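PDB 1TV3: monomethylamine methyltransferase MtmB1 from Methanosarcina barkeri, which catalyses transfer of the methyl group from monomethylamine to the corrinoid cofactor of its partner protein MtmC in methanogenesis. Local coordinates for residues A[256-261]-A[287-292]; A[203-208]-A[227-232]; A[293-298]-A[331-336]. One frame throughout, in Å; residues are numbered along the deposited sequence.

Contact 1 of 3, residues A[256-261]-A[287-292]; sequences IMDEQM and LMSSAS. With BG4 (5-(hydroxy-methyl-amino)-3-methyl-pyrrolidine-2-carboxylic acid), chain B.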
loop_
_atom_site.group_PDB
_atom_site.type_symbol
_atom_site.label_atom_id
_atom_site.label_comp_id
_atom_site.label_asym_id
_atom_site.label_seq_id
_atom_site.Cartn_x
_atom_site.Cartn_y
_atom_site.Cartn_z
ATOM N N ILE A 256 15.572 10.715 -11.169
ATOM C CA ILE A 256 15.713 11.379 -12.460
ATOM C C ILE A 256 17.033 11.132 -13.183
ATOM O O ILE A 256 18.112 11.326 -12.620
ATOM C CB ILE A 256 15.532 12.913 -12.304
ATOM C CG1 ILE A 256 14.120 13.220 -11.795
ATOM C CG2 ILE A 256 15.803 13.618 -13.639
ATOM C CD1 ILE A 256 13.843 14.708 -11.581
ATOM N N MET A 257 16.938 10.701 -14.437
ATOM C CA MET A 257 18.124 10.473 -15.248
ATOM C C MET A 257 18.152 11.496 -16.374
ATOM O O MET A 257 17.318 11.459 -17.281
ATOM C CB MET A 257 18.139 9.076 -15.875
ATOM C CG MET A 257 19.369 8.875 -16.767
ATOM S SD MET A 257 19.203 7.611 -18.041
ATOM C CE MET A 257 18.258 8.516 -19.265
ATOM N N ASP A 258 19.109 12.413 -16.303
ATOM C CA ASP A 258 19.268 13.434 -17.326
ATOM C C ASP A 258 20.282 12.903 -18.333
ATOM O O ASP A 258 21.348 12.428 -17.950
ATOM C CB ASP A 258 19.793 14.723 -16.696
ATOM C CG ASP A 258 20.242 15.739 -17.730
ATOM O OD1 ASP A 258 19.484 16.696 -18.002
ATOM O OD2 ASP A 258 21.355 15.570 -18.271
ATOM N N GLU A 259 19.947 12.973 -19.616
ATOM C CA GLU A 259 20.856 12.501 -20.657
ATOM C C GLU A 259 21.322 13.632 -21.576
ATOM O O GLU A 259 20.644 14.650 -21.726
ATOM C CB GLU A 259 20.180 11.443 -21.537
ATOM C CG GLU A 259 20.070 11.905 -22.985
ATOM C CD GLU A 259 19.672 10.825 -23.950
ATOM O OE1 GLU A 259 20.354 9.781 -23.999
ATOM O OE2 GLU A 259 18.676 11.033 -24.672
ATOM N N GLN A 260 22.478 13.426 -22.200
ATOM C CA GLN A 260 23.033 14.369 -23.166
ATOM C C GLN A 260 24.083 13.609 -23.962
ATOM O O GLN A 260 24.952 12.947 -23.391
ATOM C CB GLN A 260 23.656 15.588 -22.478
ATOM C CG GLN A 260 23.651 16.855 -23.349
ATOM C CD GLN A 260 24.774 16.896 -24.385
ATOM O OE1 GLN A 260 24.580 17.365 -25.511
ATOM N NE2 GLN A 260 25.955 16.426 -24.000
ATOM N N MET A 261 23.980 13.683 -25.284
ATOM C CA MET A 261 24.911 12.995 -26.166
ATOM C C MET A 261 25.727 14.004 -26.968
ATOM O O MET A 261 25.353 14.372 -28.084
ATOM C CB MET A 261 24.142 12.077 -27.120
ATOM C CG MET A 261 23.331 10.990 -26.429
ATOM S SD MET A 261 22.527 9.886 -27.617
ATOM C CE MET A 261 23.884 8.781 -28.041
ATOM N N LEU A 287 21.917 20.678 -12.250
ATOM C CA LEU A 287 21.517 22.062 -12.057
ATOM C C LEU A 287 20.131 22.313 -12.653
ATOM O O LEU A 287 19.175 22.615 -11.934
ATOM C CB LEU A 287 22.561 22.970 -12.715
ATOM C CG LEU A 287 22.476 24.491 -12.626
ATOM C CD1 LEU A 287 22.433 24.955 -11.183
ATOM C CD2 LEU A 287 23.691 25.067 -13.334
ATOM N N MET A 288 20.028 22.162 -13.969
ATOM C CA MET A 288 18.775 22.385 -14.680
ATOM C C MET A 288 17.735 21.280 -14.502
ATOM O O MET A 288 16.549 21.559 -14.322
ATOM C CB MET A 288 19.066 22.560 -16.176
ATOM C CG MET A 288 17.831 22.693 -17.064
ATOM S SD MET A 288 18.247 22.691 -18.845
ATOM C CE MET A 288 18.423 20.937 -19.165
ATOM N N SER A 289 18.177 20.028 -14.546
ATOM C CA SER A 289 17.253 18.904 -14.445
ATOM C C SER A 289 17.066 18.277 -13.067
ATOM O O SER A 289 16.252 17.367 -12.923
ATOM C CB SER A 289 17.673 17.807 -15.426
ATOM O OG SER A 289 17.713 18.296 -16.755
ATOM N N SER A 290 17.806 18.744 -12.065
ATOM C CA SER A 290 17.702 18.177 -10.717
ATOM C C SER A 290 17.907 16.665 -10.801
ATOM O O SER A 290 17.309 15.896 -10.046
ATOM C CB SER A 290 16.320 18.471 -10.115
ATOM O OG SER A 290 16.107 19.864 -9.955
ATOM N N ALA A 291 18.759 16.248 -11.728
ATOM C CA ALA A 291 19.034 14.836 -11.959
ATOM C C ALA A 291 19.611 14.057 -10.779
ATOM O O ALA A 291 20.397 14.587 -9.982
ATOM C CB ALA A 291 19.965 14.695 -13.151
ATOM N N SER A 292 19.207 12.792 -10.678
ATOM C CA SER A 292 19.718 11.894 -9.649
ATOM C C SER A 292 21.045 11.391 -10.217
ATOM O O SER A 292 22.012 11.186 -9.484
ATOM C CB SER A 292 18.761 10.720 -9.427
ATOM O OG SER A 292 17.532 11.166 -8.883
HETATM C C1 BG4 B . 19.212 4.916 -22.240
HETATM C C2 BG4 B . 19.252 5.638 -23.584
HETATM C C3 BG4 B . 18.375 4.956 -24.625
HETATM C C4 BG4 B . 17.057 5.747 -24.606
HETATM C C5 BG4 B . 17.420 7.181 -24.223
HETATM C C6 BG4 B . 19.086 5.072 -25.877
HETATM N N1 BG4 B . 18.760 7.086 -23.506
HETATM O O1 BG4 B . 20.073 4.057 -21.987
HETATM N N2 BG4 B . 16.445 7.724 -23.316
HETATM O O2 BG4 B . 16.308 7.235 -21.940
HETATM C C7 BG4 B . 16.618 9.167 -23.235
#
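S292 returns alongside I256 at the point where helix 271-288 ends and the chain enters strand 293-300, closing one beta-alpha-beta unit of the TIM barrel. Two hydrogen bonds join this pair. S292 N gives its proton to I256 O at 2.7 Å. In the other direction, I256 N donates to S292 OG at 3.0 Å. The hydroxyl can take this bond because OG lies anti to the carbonyl carbon (chi1 -66°), beside its own backbone N, which turns it toward I256 N, next to the bond made by S292 N. The same OG also bonds to Q99.

A second polar link lies two residues further along strand 255-259. S289 OG donates to D258 OD1 at 2.7 Å, on the anti side of the carboxylate and somewhat out of its plane. The other oxygen, OD2, accepts from H294 and Q232, giving both oxygens of the carboxylate partners. With an alanine here the S289 hydroxyl would probably lose its acceptor, and H294 and Q232 would probably be left without the oxygen they share.

Packing contacts lie between these bonds. A291 CB meets D258 CB at 3.5 Å, a close approach, while I256 CG2 lies 4.3 Å from A291 CB. I256 CD1 also touches S289 O at 3.8 Å, a van der Waals contact with a carbonyl oxygen.

On the barrel's inner side, strand 255-259 turns E259 and M257 to the bound BG4: E259 OE1 accepts from BG4 N1 at 3.2 Å, and M257 CE stops 3.5 Å from BG4 O2.

Contact 2 of 3, residues A[203-208]-A[227-232]; sequences GPETSL and SHEVSQ. With BG4 (5-(hydroxy-methyl-amino)-3-methyl-pyrrolidine-2-carboxylic acid), chain B.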
loop_
_atom_site.group_PDB
_atom_site.type_symbol
_atom_site.label_atom_id
_atom_site.label_comp_id
_atom_site.label_asym_id
_atom_site.label_seq_id
_atom_site.Cartn_x
_atom_site.Cartn_y
_atom_site.Cartn_z
ATOM N N GLY A 203 13.147 4.668 -18.544
ATOM C CA GLY A 203 12.304 5.129 -19.635
ATOM C C GLY A 203 11.601 6.395 -19.180
ATOM O O GLY A 203 12.108 7.065 -18.273
ATOM N N PRO A 204 10.437 6.750 -19.758
ATOM C CA PRO A 204 9.688 6.065 -20.823
ATOM C C PRO A 204 10.295 6.370 -22.195
ATOM O O PRO A 204 10.625 7.517 -22.492
ATOM C CB PRO A 204 8.279 6.630 -20.661
ATOM C CG PRO A 204 8.552 8.055 -20.289
ATOM C CD PRO A 204 9.714 7.953 -19.300
ATOM N N GLU A 205 10.423 5.354 -23.040
ATOM C CA GLU A 205 11.056 5.550 -24.338
ATOM C C GLU A 205 10.161 5.741 -25.557
ATOM O O GLU A 205 10.487 6.531 -26.442
ATOM C CB GLU A 205 12.022 4.395 -24.608
ATOM C CG GLU A 205 13.106 4.216 -23.548
ATOM C CD GLU A 205 13.892 5.489 -23.282
ATOM O OE1 GLU A 205 14.094 6.282 -24.230
ATOM O OE2 GLU A 205 14.320 5.689 -22.125
ATOM N N THR A 206 9.046 5.021 -25.614
ATOM C CA THR A 206 8.148 5.122 -26.761
ATOM C C THR A 206 7.506 6.506 -26.897
ATOM O O THR A 206 7.227 6.961 -28.007
ATOM C CB THR A 206 7.041 4.047 -26.693
ATOM O OG1 THR A 206 7.643 2.750 -26.559
ATOM C CG2 THR A 206 6.204 4.065 -27.961
ATOM N N SER A 207 7.276 7.170 -25.769
ATOM C CA SER A 207 6.679 8.501 -25.779
ATOM C C SER A 207 7.753 9.548 -26.044
ATOM O O SER A 207 8.888 9.406 -25.590
ATOM C CB SER A 207 5.993 8.789 -24.438
ATOM O OG SER A 207 6.847 8.472 -23.347
ATOM N N LEU A 208 7.390 10.596 -26.779
ATOM C CA LEU A 208 8.329 11.667 -27.112
ATOM C C LEU A 208 7.838 13.029 -26.639
ATOM O O LEU A 208 8.641 13.908 -26.320
ATOM C CB LEU A 208 8.563 11.715 -28.629
ATOM C CG LEU A 208 9.088 10.427 -29.280
ATOM C CD1 LEU A 208 9.174 10.607 -30.793
ATOM C CD2 LEU A 208 10.450 10.084 -28.702
ATOM N N SER A 227 14.427 4.745 -13.216
ATOM C CA SER A 227 15.106 5.956 -13.683
ATOM C C SER A 227 14.211 6.632 -14.711
ATOM O O SER A 227 13.787 5.998 -15.676
ATOM C CB SER A 227 16.456 5.618 -14.326
ATOM O OG SER A 227 17.360 5.092 -13.372
ATOM N N HIS A 228 13.925 7.915 -14.498
ATOM C CA HIS A 228 13.069 8.678 -15.404
ATOM C C HIS A 228 13.910 9.557 -16.317
ATOM O O HIS A 228 14.652 10.423 -15.858
ATOM C CB HIS A 228 12.081 9.511 -14.592
ATOM C CG HIS A 228 11.145 8.674 -13.779
ATOM N ND1 HIS A 228 9.781 8.670 -13.980
ATOM C CD2 HIS A 228 11.385 7.753 -12.816
ATOM C CE1 HIS A 228 9.223 7.781 -13.180
ATOM N NE2 HIS A 228 10.175 7.209 -12.463
ATOM N N GLU A 229 13.771 9.333 -17.617
ATOM C CA GLU A 229 14.566 10.050 -18.594
ATOM C C GLU A 229 14.081 11.412 -19.053
ATOM O O GLU A 229 12.885 11.654 -19.200
ATOM C CB GLU A 229 14.781 9.163 -19.829
ATOM C CG GLU A 229 13.548 8.975 -20.728
ATOM C CD GLU A 229 13.247 10.190 -21.610
ATOM O OE1 GLU A 229 14.199 10.929 -21.961
ATOM O OE2 GLU A 229 12.065 10.399 -21.971
ATOM N N VAL A 230 15.049 12.295 -19.265
ATOM C CA VAL A 230 14.818 13.632 -19.792
ATOM C C VAL A 230 16.099 13.910 -20.580
ATOM O O VAL A 230 17.204 13.632 -20.104
ATOM C CB VAL A 230 14.603 14.685 -18.685
ATOM C CG1 VAL A 230 15.822 14.783 -17.785
ATOM C CG2 VAL A 230 14.287 16.028 -19.330
ATOM N N SER A 231 15.952 14.437 -21.791
ATOM C CA SER A 231 17.106 14.676 -22.651
ATOM C C SER A 231 17.494 16.113 -22.935
ATOM O O SER A 231 16.654 16.932 -23.311
ATOM C CB SER A 231 16.894 13.984 -24.002
ATOM O OG SER A 231 16.638 12.602 -23.845
ATOM N N GLN A 232 18.780 16.408 -22.771
ATOM C CA GLN A 232 19.295 17.733 -23.087
ATOM C C GLN A 232 19.545 17.696 -24.597
ATOM O O GLN A 232 19.741 16.619 -25.166
ATOM C CB GLN A 232 20.620 17.995 -22.374
ATOM C CG GLN A 232 20.540 18.096 -20.866
ATOM C CD GLN A 232 21.843 18.591 -20.278
ATOM O OE1 GLN A 232 22.338 19.650 -20.666
ATOM N NE2 GLN A 232 22.410 17.828 -19.341
HETATM C C1 BG4 B . 19.212 4.916 -22.240
HETATM C C2 BG4 B . 19.252 5.638 -23.584
HETATM C C3 BG4 B . 18.375 4.956 -24.625
HETATM C C4 BG4 B . 17.057 5.747 -24.606
HETATM C C5 BG4 B . 17.420 7.181 -24.223
HETATM C C6 BG4 B . 19.086 5.072 -25.877
HETATM N N1 BG4 B . 18.760 7.086 -23.506
HETATM O O1 BG4 B . 20.073 4.057 -21.987
HETATM N N2 BG4 B . 16.445 7.724 -23.316
HETATM O O2 BG4 B . 16.308 7.235 -21.940
HETATM C C7 BG4 B . 16.618 9.167 -23.235
HETATM O O HOH W 1 10.634 9.589 -23.779
HETATM O O HOH W 2 11.058 11.848 -24.726
#
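G203 and E229 are joined backbone to backbone. G203 N donates to S227 O at 3.2 Å, and E229 N returns a bond to G203 O at 2.9 Å. H228, between the two, adds a CA-H...O contact of 3.4 Å from its CA to the same G203 O. This is parallel strand pairing, with G203 bridged to H228. Strand 201-203 ends there, at the cis peptide bond before P204, and the chain continues as a loop.

Side-chain contact begins with E229. Its CG sits between the backbone N and the carbonyl carbon (chi1 73°), a crowded position that folds the chain back over the start of the loop and brings CG to 3.4 Å from G203 O. Beyond it, E229 OE2 comes near P204 O, but both are acceptors and no bond joins them. A water modelled between them lies too close to both for its bonds to be trusted.

Strands 201-203 and 227-231 are neighbours in the TIM barrel, and their C-terminal ends open onto the active site. BG4 is consistent with the ring of a pyrrolysine built on K202, carrying a hydroxy-methyl-amino adduct.

From the loop, E205 makes polar contact with this group. A bend of its chain at chi2 (-53°) carries the carboxylate to the adduct. E205 OE1 accepts from BG4 N2 at 2.9 Å, while E205 OE2 lies 2.5 Å from BG4 O2.

The methyl of the adduct meets the other segment. E229 OE1 lies 3.3 Å from BG4 C7, and S231 OG, itself bonded to E259, approaches the same carbon at 3.5 Å.

Contact 3 of 3, residues A[293-298]-A[331-336]; sequences WHLDGP and GNQYYP. With BG4 (5-(hydroxy-methyl-amino)-3-methyl-pyrrolidine-2-carboxylic acid), chain B.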
loop_
_atom_site.group_PDB
_atom_site.type_symbol
_atom_site.label_atom_id
_atom_site.label_comp_id
_atom_site.label_asym_id
_atom_site.label_seq_id
_atom_site.Cartn_x
_atom_site.Cartn_y
_atom_site.Cartn_z
ATOM N N TRP A 293 21.071 11.189 -11.535
ATOM C CA TRP A 293 22.279 10.763 -12.238
ATOM C C TRP A 293 22.224 11.215 -13.694
ATOM O O TRP A 293 21.147 11.492 -14.224
ATOM C CB TRP A 293 22.497 9.243 -12.152
ATOM C CG TRP A 293 21.470 8.365 -12.815
ATOM C CD1 TRP A 293 20.229 8.044 -12.338
ATOM C CD2 TRP A 293 21.649 7.595 -14.015
ATOM N NE1 TRP A 293 19.631 7.114 -13.157
ATOM C CE2 TRP A 293 20.479 6.820 -14.194
ATOM C CE3 TRP A 293 22.688 7.481 -14.953
ATOM C CZ2 TRP A 293 20.318 5.939 -15.274
ATOM C CZ3 TRP A 293 22.529 6.604 -16.028
ATOM C CH2 TRP A 293 21.349 5.843 -16.177
ATOM N N HIS A 294 23.391 11.301 -14.330
ATOM C CA HIS A 294 23.484 11.759 -15.715
ATOM C C HIS A 294 23.971 10.686 -16.678
ATOM O O HIS A 294 24.979 10.028 -16.430
ATOM C CB HIS A 294 24.427 12.968 -15.805
ATOM C CG HIS A 294 24.636 13.475 -17.201
ATOM N ND1 HIS A 294 23.661 14.151 -17.903
ATOM C CD2 HIS A 294 25.704 13.387 -18.032
ATOM C CE1 HIS A 294 24.118 14.458 -19.106
ATOM N NE2 HIS A 294 25.355 14.005 -19.209
ATOM N N LEU A 295 23.252 10.525 -17.785
ATOM C CA LEU A 295 23.617 9.551 -18.804
ATOM C C LEU A 295 24.339 10.265 -19.955
ATOM O O LEU A 295 23.778 11.165 -20.584
ATOM C CB LEU A 295 22.368 8.857 -19.348
ATOM C CG LEU A 295 22.641 7.833 -20.456
ATOM C CD1 LEU A 295 23.361 6.615 -19.883
ATOM C CD2 LEU A 295 21.331 7.422 -21.095
ATOM N N ASP A 296 25.575 9.859 -20.224
ATOM C CA ASP A 296 26.373 10.453 -21.300
ATOM C C ASP A 296 26.161 9.627 -22.574
ATOM O O ASP A 296 25.358 8.686 -22.591
ATOM C CB ASP A 296 27.856 10.445 -20.906
ATOM C CG ASP A 296 28.722 11.334 -21.797
ATOM O OD1 ASP A 296 28.230 11.866 -22.813
ATOM O OD2 ASP A 296 29.917 11.494 -21.471
ATOM N N GLY A 297 26.878 9.979 -23.635
ATOM C CA GLY A 297 26.753 9.250 -24.882
ATOM C C GLY A 297 27.400 10.000 -26.030
ATOM O O GLY A 297 26.722 10.355 -26.997
ATOM N N PRO A 298 28.715 10.267 -25.954
ATOM C CA PRO A 298 29.398 10.990 -27.032
ATOM C C PRO A 298 29.220 10.202 -28.322
ATOM O O PRO A 298 29.451 8.994 -28.349
ATOM C CB PRO A 298 30.856 11.016 -26.569
ATOM C CG PRO A 298 30.747 10.922 -25.062
ATOM C CD PRO A 298 29.665 9.881 -24.897
ATOM N N GLY A 331 26.354 7.555 -16.040
ATOM C CA GLY A 331 26.394 6.353 -16.847
ATOM C C GLY A 331 26.682 6.739 -18.283
ATOM O O GLY A 331 26.830 7.928 -18.595
ATOM N N ASN A 332 26.764 5.743 -19.158
ATOM C CA ASN A 332 27.018 5.986 -20.574
ATOM C C ASN A 332 26.185 4.983 -21.376
ATOM O O ASN A 332 25.952 3.863 -20.912
ATOM C CB ASN A 332 28.519 5.833 -20.876
ATOM C CG ASN A 332 28.919 6.473 -22.198
ATOM O OD1 ASN A 332 28.163 7.262 -22.772
ATOM N ND2 ASN A 332 30.112 6.145 -22.680
ATOM N N GLN A 333 25.718 5.394 -22.556
ATOM C CA GLN A 333 24.893 4.532 -23.403
ATOM C C GLN A 333 25.685 3.959 -24.576
ATOM O O GLN A 333 26.618 4.585 -25.074
ATOM C CB GLN A 333 23.658 5.296 -23.895
ATOM C CG GLN A 333 23.966 6.569 -24.648
ATOM C CD GLN A 333 22.759 7.478 -24.740
ATOM O OE1 GLN A 333 21.779 7.166 -25.415
ATOM N NE2 GLN A 333 22.820 8.609 -24.046
ATOM N N TYR A 334 25.282 2.771 -25.019
ATOM C CA TYR A 334 25.982 2.042 -26.072
ATOM C C TYR A 334 25.346 1.991 -27.458
ATOM O O TYR A 334 24.268 1.413 -27.643
ATOM C CB TYR A 334 26.238 0.604 -25.590
ATOM C CG TYR A 334 27.178 0.512 -24.407
ATOM C CD1 TYR A 334 26.940 1.242 -23.239
ATOM C CD2 TYR A 334 28.332 -0.273 -24.472
ATOM C CE1 TYR A 334 27.831 1.199 -22.171
ATOM C CE2 TYR A 334 29.232 -0.323 -23.410
ATOM C CZ TYR A 334 28.978 0.420 -22.264
ATOM O OH TYR A 334 29.887 0.413 -21.231
ATOM N N TYR A 335 26.038 2.581 -28.429
ATOM C CA TYR A 335 25.584 2.591 -29.818
ATOM C C TYR A 335 26.673 2.073 -30.763
ATOM O O TYR A 335 27.449 2.852 -31.319
ATOM C CB TYR A 335 25.183 4.002 -30.257
ATOM C CG TYR A 335 23.775 4.411 -29.883
ATOM C CD1 TYR A 335 23.481 4.924 -28.615
ATOM C CD2 TYR A 335 22.735 4.296 -30.806
ATOM C CE1 TYR A 335 22.182 5.317 -28.278
ATOM C CE2 TYR A 335 21.439 4.681 -30.483
ATOM C CZ TYR A 335 21.170 5.192 -29.220
ATOM O OH TYR A 335 19.886 5.578 -28.913
ATOM N N PRO A 336 26.754 0.745 -30.938
ATOM C CA PRO A 336 27.756 0.146 -31.827
ATOM C C PRO A 336 27.275 0.276 -33.266
ATOM O O PRO A 336 26.083 0.462 -33.502
ATOM C CB PRO A 336 27.786 -1.326 -31.397
ATOM C CG PRO A 336 27.173 -1.325 -30.017
ATOM C CD PRO A 336 26.088 -0.292 -30.135
HETATM C C1 BG4 B . 19.212 4.916 -22.240
HETATM C C2 BG4 B . 19.252 5.638 -23.584
HETATM C C3 BG4 B . 18.375 4.956 -24.625
HETATM C C4 BG4 B . 17.057 5.747 -24.606
HETATM C C5 BG4 B . 17.420 7.181 -24.223
HETATM C C6 BG4 B . 19.086 5.072 -25.877
HETATM N N1 BG4 B . 18.760 7.086 -23.506
HETATM O O1 BG4 B . 20.073 4.057 -21.987
HETATM N N2 BG4 B . 16.445 7.724 -23.316
HETATM O O2 BG4 B . 16.308 7.235 -21.940
HETATM C C7 BG4 B . 16.618 9.167 -23.235
#
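Strand 293-300, helix 309-325 and strand 330-333 form a beta-alpha-beta unit of the TIM barrel, and here its two parallel strands pair, L295 with G331 and D296 with N332. The strand axes cross at -31°. G331 N donates to H294 O at 2.9 Å, and D296 N to G331 O at 2.8 Å.

G331 sits at the edge of the W293 indole, its N 3.8 Å from W293 CE3. The indole is also held by its NE1, which bonds to S227.

Q333 and L295 cross at about a right angle, and L295 CD2 lies 3.5 Å from Q333 NE2. Q333 CG stands between the backbone N and the carbonyl carbon (chi1 57°), which brings the side chain over to D296 O. NE2 donates to D296 O at 2.9 Å, the oxygen lying in the plane of the Q333 amide although the donor stands well above the D296 carbonyl plane. It also bonds to E259 OE1. G297 is alongside, where a CB would clash with Q333 NE2.

With two acceptors gripping NE2, the Q333 amide is probably held against flipping, and OE1 is left facing BG4 at 3.4 Å from its C6. L295 CD2 meets BG4 C1, and Y335 OH approaches C6. These strands and the loop after them thus line one side of the ligand, while the amide's hydrogens are spent on protein acceptors.

All three contacts belong to one parallel barrel sheet and reach BG4. Contacts 1 and 2 have centres about 11 Å apart and meet where M257 N bonds to H228 O at 2.7 Å. Contact 1 joins contact 3, about 12 Å away between centres, through D258 O to L295 N, also 2.7 Å, and near the ligand through E259 OE1 to Q333 NE2 at 2.7 Å. Strand 255-259 lies between strands 227-231 and 293-300. Contacts 2 and 3, about 14 Å apart between centres, still touch through S227 and W293. Around the ligand, E205 and E229 of contact 2 and E259 of contact 1 approach its nitrogens and adduct, while L295, Q333 and Y335 of contact 3 meet its carbons.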